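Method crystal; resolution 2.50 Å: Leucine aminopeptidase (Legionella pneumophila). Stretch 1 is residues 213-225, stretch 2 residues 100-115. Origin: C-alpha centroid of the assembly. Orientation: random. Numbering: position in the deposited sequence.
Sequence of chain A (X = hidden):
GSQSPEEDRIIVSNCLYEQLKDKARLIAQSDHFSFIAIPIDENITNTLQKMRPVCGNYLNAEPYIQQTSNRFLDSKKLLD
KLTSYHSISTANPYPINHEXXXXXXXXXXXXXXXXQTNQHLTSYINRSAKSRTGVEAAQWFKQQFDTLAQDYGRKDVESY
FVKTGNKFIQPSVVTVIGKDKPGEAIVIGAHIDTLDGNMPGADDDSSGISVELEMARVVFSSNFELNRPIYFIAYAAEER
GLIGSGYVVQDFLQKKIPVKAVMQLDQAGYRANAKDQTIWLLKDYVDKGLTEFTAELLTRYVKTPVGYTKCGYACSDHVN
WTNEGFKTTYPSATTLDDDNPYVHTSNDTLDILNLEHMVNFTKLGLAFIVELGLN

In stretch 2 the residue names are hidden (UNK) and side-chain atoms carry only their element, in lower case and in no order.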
# COMPACT_ATOMS: atom_id res chain seq x y z
N LEU A 213 -7.23 -9.58 -0.64
CA LEU A 213 -7.54 -10.81 -1.37
C LEU A 213 -8.92 -11.31 -0.98
O LEU A 213 -9.71 -11.66 -1.85
CB LEU A 213 -6.51 -11.90 -1.10
CG LEU A 213 -5.50 -12.03 -2.25
CD1 LEU A 213 -4.42 -13.02 -1.90
CD2 LEU A 213 -6.19 -12.44 -3.57
N GLU A 214 -9.23 -11.28 0.31
CA GLU A 214 -10.59 -11.61 0.76
C GLU A 214 -11.65 -10.64 0.20
O GLU A 214 -12.77 -11.05 -0.16
CB GLU A 214 -10.66 -11.67 2.29
CG GLU A 214 -12.02 -12.10 2.85
CD GLU A 214 -12.54 -13.44 2.31
OE1 GLU A 214 -11.75 -14.23 1.73
OE2 GLU A 214 -13.75 -13.72 2.47
N MET A 215 -11.33 -9.36 0.19
CA MET A 215 -12.23 -8.36 -0.40
C MET A 215 -12.56 -8.73 -1.85
O MET A 215 -13.73 -8.78 -2.24
CB MET A 215 -11.60 -6.99 -0.33
CG MET A 215 -11.70 -6.37 1.06
SD MET A 215 -10.55 -5.00 1.14
CE MET A 215 -11.31 -3.93 -0.09
N ALA A 216 -11.52 -9.06 -2.61
CA ALA A 216 -11.69 -9.49 -4.00
C ALA A 216 -12.58 -10.73 -4.09
O ALA A 216 -13.43 -10.83 -4.96
CB ALA A 216 -10.34 -9.77 -4.67
N ARG A 217 -12.37 -11.67 -3.20
CA ARG A 217 -13.12 -12.90 -3.28
C ARG A 217 -14.58 -12.72 -2.90
O ARG A 217 -15.48 -13.25 -3.55
CB ARG A 217 -12.50 -13.94 -2.36
CG ARG A 217 -13.17 -15.31 -2.41
CD ARG A 217 -12.74 -16.18 -1.22
NE ARG A 217 -13.43 -15.77 -0.01
CZ ARG A 217 -14.73 -15.96 0.21
NH1 ARG A 217 -15.47 -16.59 -0.69
NH2 ARG A 217 -15.29 -15.53 1.33
N VAL A 218 -14.83 -11.94 -1.85
CA VAL A 218 -16.19 -11.54 -1.53
C VAL A 218 -16.90 -10.86 -2.70
O VAL A 218 -18.01 -11.24 -3.07
CB VAL A 218 -16.22 -10.64 -0.29
CG1 VAL A 218 -17.60 -10.05 -0.10
CG2 VAL A 218 -15.81 -11.47 0.93
N VAL A 219 -16.23 -9.89 -3.32
CA VAL A 219 -16.77 -9.22 -4.50
C VAL A 219 -17.10 -10.20 -5.64
O VAL A 219 -18.15 -10.09 -6.26
CB VAL A 219 -15.79 -8.14 -5.02
CG1 VAL A 219 -16.17 -7.70 -6.42
CG2 VAL A 219 -15.74 -6.94 -4.07
N PHE A 220 -16.25 -11.20 -5.88
CA PHE A 220 -16.54 -12.19 -6.93
C PHE A 220 -17.79 -13.01 -6.60
O PHE A 220 -18.56 -13.37 -7.49
CB PHE A 220 -15.36 -13.16 -7.15
CG PHE A 220 -14.25 -12.61 -8.02
CD1 PHE A 220 -14.50 -12.23 -9.32
CD2 PHE A 220 -12.95 -12.55 -7.57
CE1 PHE A 220 -13.48 -11.74 -10.12
CE2 PHE A 220 -11.93 -12.07 -8.37
CZ PHE A 220 -12.19 -11.67 -9.64
N SER A 221 -17.96 -13.32 -5.32
CA SER A 221 -19.10 -14.13 -4.89
C SER A 221 -20.35 -13.28 -4.62
O SER A 221 -21.41 -13.83 -4.35
CB SER A 221 -18.72 -14.94 -3.65
OG SER A 221 -18.34 -14.08 -2.61
N SER A 222 -20.22 -11.96 -4.67
CA SER A 222 -21.38 -11.06 -4.55
C SER A 222 -22.50 -11.30 -5.58
O SER A 222 -22.27 -11.83 -6.67
CB SER A 222 -20.89 -9.60 -4.68
OG SER A 222 -21.94 -8.66 -4.93
N ASN A 223 -23.73 -10.92 -5.20
CA ASN A 223 -24.91 -11.09 -6.06
C ASN A 223 -25.18 -9.82 -6.89
O ASN A 223 -26.03 -9.82 -7.77
CB ASN A 223 -26.14 -11.46 -5.24
CG ASN A 223 -26.32 -12.96 -5.09
OD1 ASN A 223 -26.16 -13.51 -4.00
ND2 ASN A 223 -26.65 -13.63 -6.20
N PHE A 224 -24.51 -8.74 -6.54
CA PHE A 224 -24.62 -7.50 -7.30
C PHE A 224 -23.25 -7.12 -7.88
O PHE A 224 -22.19 -7.51 -7.39
CB PHE A 224 -25.19 -6.36 -6.44
CG PHE A 224 -24.42 -6.10 -5.17
CD1 PHE A 224 -23.32 -5.24 -5.17
CD2 PHE A 224 -24.79 -6.72 -3.98
CE1 PHE A 224 -22.62 -5.01 -4.01
CE2 PHE A 224 -24.09 -6.48 -2.82
CZ PHE A 224 -23.00 -5.63 -2.84
N GLU A 225 -23.30 -6.40 -8.99
CA GLU A 225 -22.10 -5.91 -9.63
C GLU A 225 -21.84 -4.49 -9.12
O GLU A 225 -22.70 -3.90 -8.47
CB GLU A 225 -22.26 -5.94 -11.14
CG GLU A 225 -22.17 -7.35 -11.69
CD GLU A 225 -21.55 -7.39 -13.06
OE1 GLU A 225 -21.36 -6.31 -13.64
OE2 GLU A 225 -21.24 -8.49 -13.55
N UNK A 100 -28.08 -2.49 3.02
CA UNK A 100 -28.42 -3.89 2.74
C UNK A 100 -27.28 -4.58 2.03
O UNK A 100 -26.89 -5.69 2.39
c UNK A 100 -29.67 -3.98 1.94
N UNK A 101 -26.73 -3.91 1.02
CA UNK A 101 -25.65 -4.51 0.26
C UNK A 101 -24.39 -4.71 1.11
O UNK A 101 -23.76 -5.76 1.06
c UNK A 101 -26.45 -3.67 -2.05
o UNK A 101 -27.72 -2.09 -0.74
n UNK A 101 -28.15 -2.24 -2.93
c UNK A 101 -25.33 -3.69 -0.99
c UNK A 101 -27.49 -2.59 -1.85
N UNK A 102 -24.07 -3.71 1.93
CA UNK A 102 -22.90 -3.79 2.79
C UNK A 102 -23.03 -4.99 3.74
O UNK A 102 -22.08 -5.76 3.91
c UNK A 102 -22.72 -2.46 3.57
c UNK A 102 -21.66 -2.59 4.67
c UNK A 102 -22.35 -1.31 2.59
N UNK A 103 -24.19 -5.16 4.35
CA UNK A 103 -24.37 -6.31 5.24
C UNK A 103 -24.34 -7.64 4.50
O UNK A 103 -23.77 -8.59 5.02
n UNK A 103 -25.13 -4.14 9.10
c UNK A 103 -25.64 -6.16 6.07
n UNK A 103 -25.58 -3.82 7.03
c UNK A 103 -25.49 -5.19 7.20
c UNK A 103 -25.19 -5.38 8.51
c UNK A 103 -25.37 -3.22 8.19
N UNK A 104 -24.90 -7.72 3.30
CA UNK A 104 -24.80 -8.95 2.50
C UNK A 104 -23.35 -9.32 2.32
O UNK A 104 -22.99 -10.49 2.45
o UNK A 104 -26.86 -8.63 1.31
c UNK A 104 -25.48 -8.83 1.15
N UNK A 105 -22.51 -8.33 2.02
CA UNK A 105 -21.10 -8.63 1.79
C UNK A 105 -20.39 -9.04 3.07
O UNK A 105 -19.55 -9.95 3.03
c UNK A 105 -19.90 -6.48 -1.10
c UNK A 105 -20.94 -7.16 -0.28
c UNK A 105 -21.35 -8.44 -1.01
c UNK A 105 -20.37 -7.46 1.12
N UNK A 106 -20.70 -8.38 4.19
CA UNK A 106 -20.12 -8.77 5.50
C UNK A 106 -20.37 -10.26 5.78
O UNK A 106 -19.45 -10.99 6.12
c UNK A 106 -18.91 -4.71 5.71
c UNK A 106 -20.34 -5.76 7.87
c UNK A 106 -20.70 -7.94 6.66
c UNK A 106 -19.83 -4.45 7.95
c UNK A 106 -19.11 -3.93 6.86
c UNK A 106 -20.15 -6.54 6.73
c UNK A 106 -19.42 -6.00 5.65
N UNK A 107 -21.61 -10.70 5.59
CA UNK A 107 -21.99 -12.09 5.87
C UNK A 107 -21.24 -13.12 5.03
O UNK A 107 -21.28 -14.31 5.32
c UNK A 107 -24.34 -11.56 6.73
c UNK A 107 -25.83 -11.51 6.37
o UNK A 107 -26.44 -12.59 6.22
c UNK A 107 -23.51 -12.26 5.68
o UNK A 107 -26.38 -10.39 6.27
N UNK A 108 -20.55 -12.66 4.00
CA UNK A 108 -19.75 -13.57 3.19
C UNK A 108 -18.27 -13.56 3.53
O UNK A 108 -17.49 -14.30 2.94
c UNK A 108 -21.54 -13.76 -0.13
n UNK A 108 -21.73 -15.07 -0.32
c UNK A 108 -19.94 -13.24 1.72
o UNK A 108 -21.46 -12.95 -1.06
c UNK A 108 -21.38 -13.31 1.30
N UNK A 109 -17.86 -12.75 4.49
CA UNK A 109 -16.46 -12.76 4.89
C UNK A 109 -16.12 -14.09 5.51
O UNK A 109 -16.77 -14.51 6.47
c UNK A 109 -16.24 -10.29 5.25
c UNK A 109 -16.29 -9.15 6.28
c UNK A 109 -16.11 -11.67 5.89
c UNK A 109 -14.70 -11.90 6.42
N UNK A 110 -15.13 -14.75 4.94
CA UNK A 110 -14.63 -16.03 5.42
C UNK A 110 -13.27 -15.87 6.11
O UNK A 110 -12.22 -15.92 5.46
o UNK A 110 -13.90 -18.64 5.91
c UNK A 110 -14.55 -17.03 4.25
c UNK A 110 -14.18 -18.44 4.71
o UNK A 110 -14.19 -19.37 3.87
N UNK A 111 -13.27 -15.66 7.43
CA UNK A 111 -12.05 -15.48 8.23
C UNK A 111 -10.98 -16.57 8.03
O UNK A 111 -9.78 -16.29 8.10
c UNK A 111 -12.57 -15.50 9.66
c UNK A 111 -13.94 -14.99 9.56
c UNK A 111 -14.48 -15.54 8.26
N UNK A 112 -11.40 -17.80 7.79
CA UNK A 112 -10.45 -18.88 7.56
C UNK A 112 -9.65 -18.63 6.27
O UNK A 112 -8.45 -18.93 6.20
c UNK A 112 -11.16 -20.22 7.49
N UNK A 113 -10.32 -18.07 5.27
CA UNK A 113 -9.67 -17.86 3.98
C UNK A 113 -8.62 -16.76 4.14
O UNK A 113 -7.52 -16.86 3.58
c UNK A 113 -12.22 -20.20 0.63
n UNK A 113 -11.99 -20.59 -0.78
c UNK A 113 -11.62 -18.58 2.42
c UNK A 113 -10.72 -17.46 2.94
c UNK A 113 -11.16 -19.21 1.12
N UNK A 114 -8.96 -15.74 4.93
CA UNK A 114 -7.99 -14.71 5.33
C UNK A 114 -6.75 -15.33 5.96
O UNK A 114 -5.63 -15.09 5.52
c UNK A 114 -10.25 -11.80 6.68
c UNK A 114 -8.57 -13.69 6.34
c UNK A 114 -7.52 -12.70 6.78
c UNK A 114 -9.73 -12.89 5.74
N UNK A 115 -6.97 -16.13 7.01
CA UNK A 115 -5.88 -16.72 7.76
C UNK A 115 -5.00 -17.58 6.87
O UNK A 115 -3.77 -17.52 6.96
c UNK A 115 -4.72 -17.06 10.87
c UNK A 115 -3.11 -15.98 12.87
c UNK A 115 -6.43 -17.53 8.95
c UNK A 115 -4.83 -15.70 11.18
c UNK A 115 -3.78 -17.84 11.59
c UNK A 115 -5.38 -17.93 9.95
n UNK A 115 -3.86 -19.13 11.10
c UNK A 115 -4.80 -19.17 10.10
c UNK A 115 -2.98 -17.31 12.59
c UNK A 115 -4.03 -15.17 12.18

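Position 100 carries a single side-chain carbon and lies out of reach of stretch 1; it is Ala-100. At position 101 three carbons end in one oxygen and one nitrogen, an amide, and CB lies 3.6 Å from Phe-224 CZ; this is Gln-101. Its CG sits over one face of that ring, 4.0 Å from the centroid, in a CH-pi contact, while the amide leads away. Position 102 has one carbon bearing two more and points away, as Val-102. Position 103, one carbon and a five-membered ring of three carbons and two nitrogens, is also out of reach: His-103. At position 104 one carbon and one oxygen mark Ser-104.

Position 105 has four carbons forked at the second; the branch carbon is 3.6 Å from Phe-224 CZ, one terminal carbon is 3.9 Å from Ser-222 CB, and CB is 4.0 Å from Val-218 CG1. This is Leu-105. Position 106, a carbon followed by a six-carbon ring, faces away and is Phe-106. Position 107 has three carbons, the last with two oxygens, a carboxylate that does not reach stretch 1: Glu-107.

Position 108 again has three carbons ending in one oxygen and one nitrogen. The side-chain oxygen is 3.4 Å from Ser-221 O, but both are acceptors and form no hydrogen bond; the backbone O instead accepts a weak one from Arg-217 NH2 at 3.0 Å. This is Gln-108. Position 109 has four carbons forked at the first with one arm two carbons long, and the inner carbon of that arm lies 4.5 Å from Val-218 CG2: Ile-109. It closes a type I turn that begins at Phe-106.

Position 110 has two carbons, the second with two oxygens, and its N donates to Glu-214 OE2 at 3.0 Å in a nearly straight hydrogen bond; this is Asp-110. Its carboxylate caps the next helix through a weak bond from 112 N. Position 111 closes three carbons onto its own nitrogen: Pro-111. Position 112, one carbon, is Ala-112. Position 113 has four carbons in a row ending in nitrogen, the first of them 3.6 Å from Glu-214 OE1: Lys-113. Position 114 has four carbons forked at the first; the inner carbon of its longer arm packs 3.8 Å from Glu-214 CG, and this is Ile-114. Position 115, one carbon, then fused rings of eight carbons and one nitrogen, is out of reach: Trp-115.

The contact combines polar and apolar parts. Glu-214 and Arg-217, joined by a salt bridge (OE2 to NH2, 2.6 Å), engage the backbone between the two helices of stretch 2, while Val-218 and Phe-224 pack against Leu-105.

Stretch 2 100-115: AQVHSLFEQIDPAKIW
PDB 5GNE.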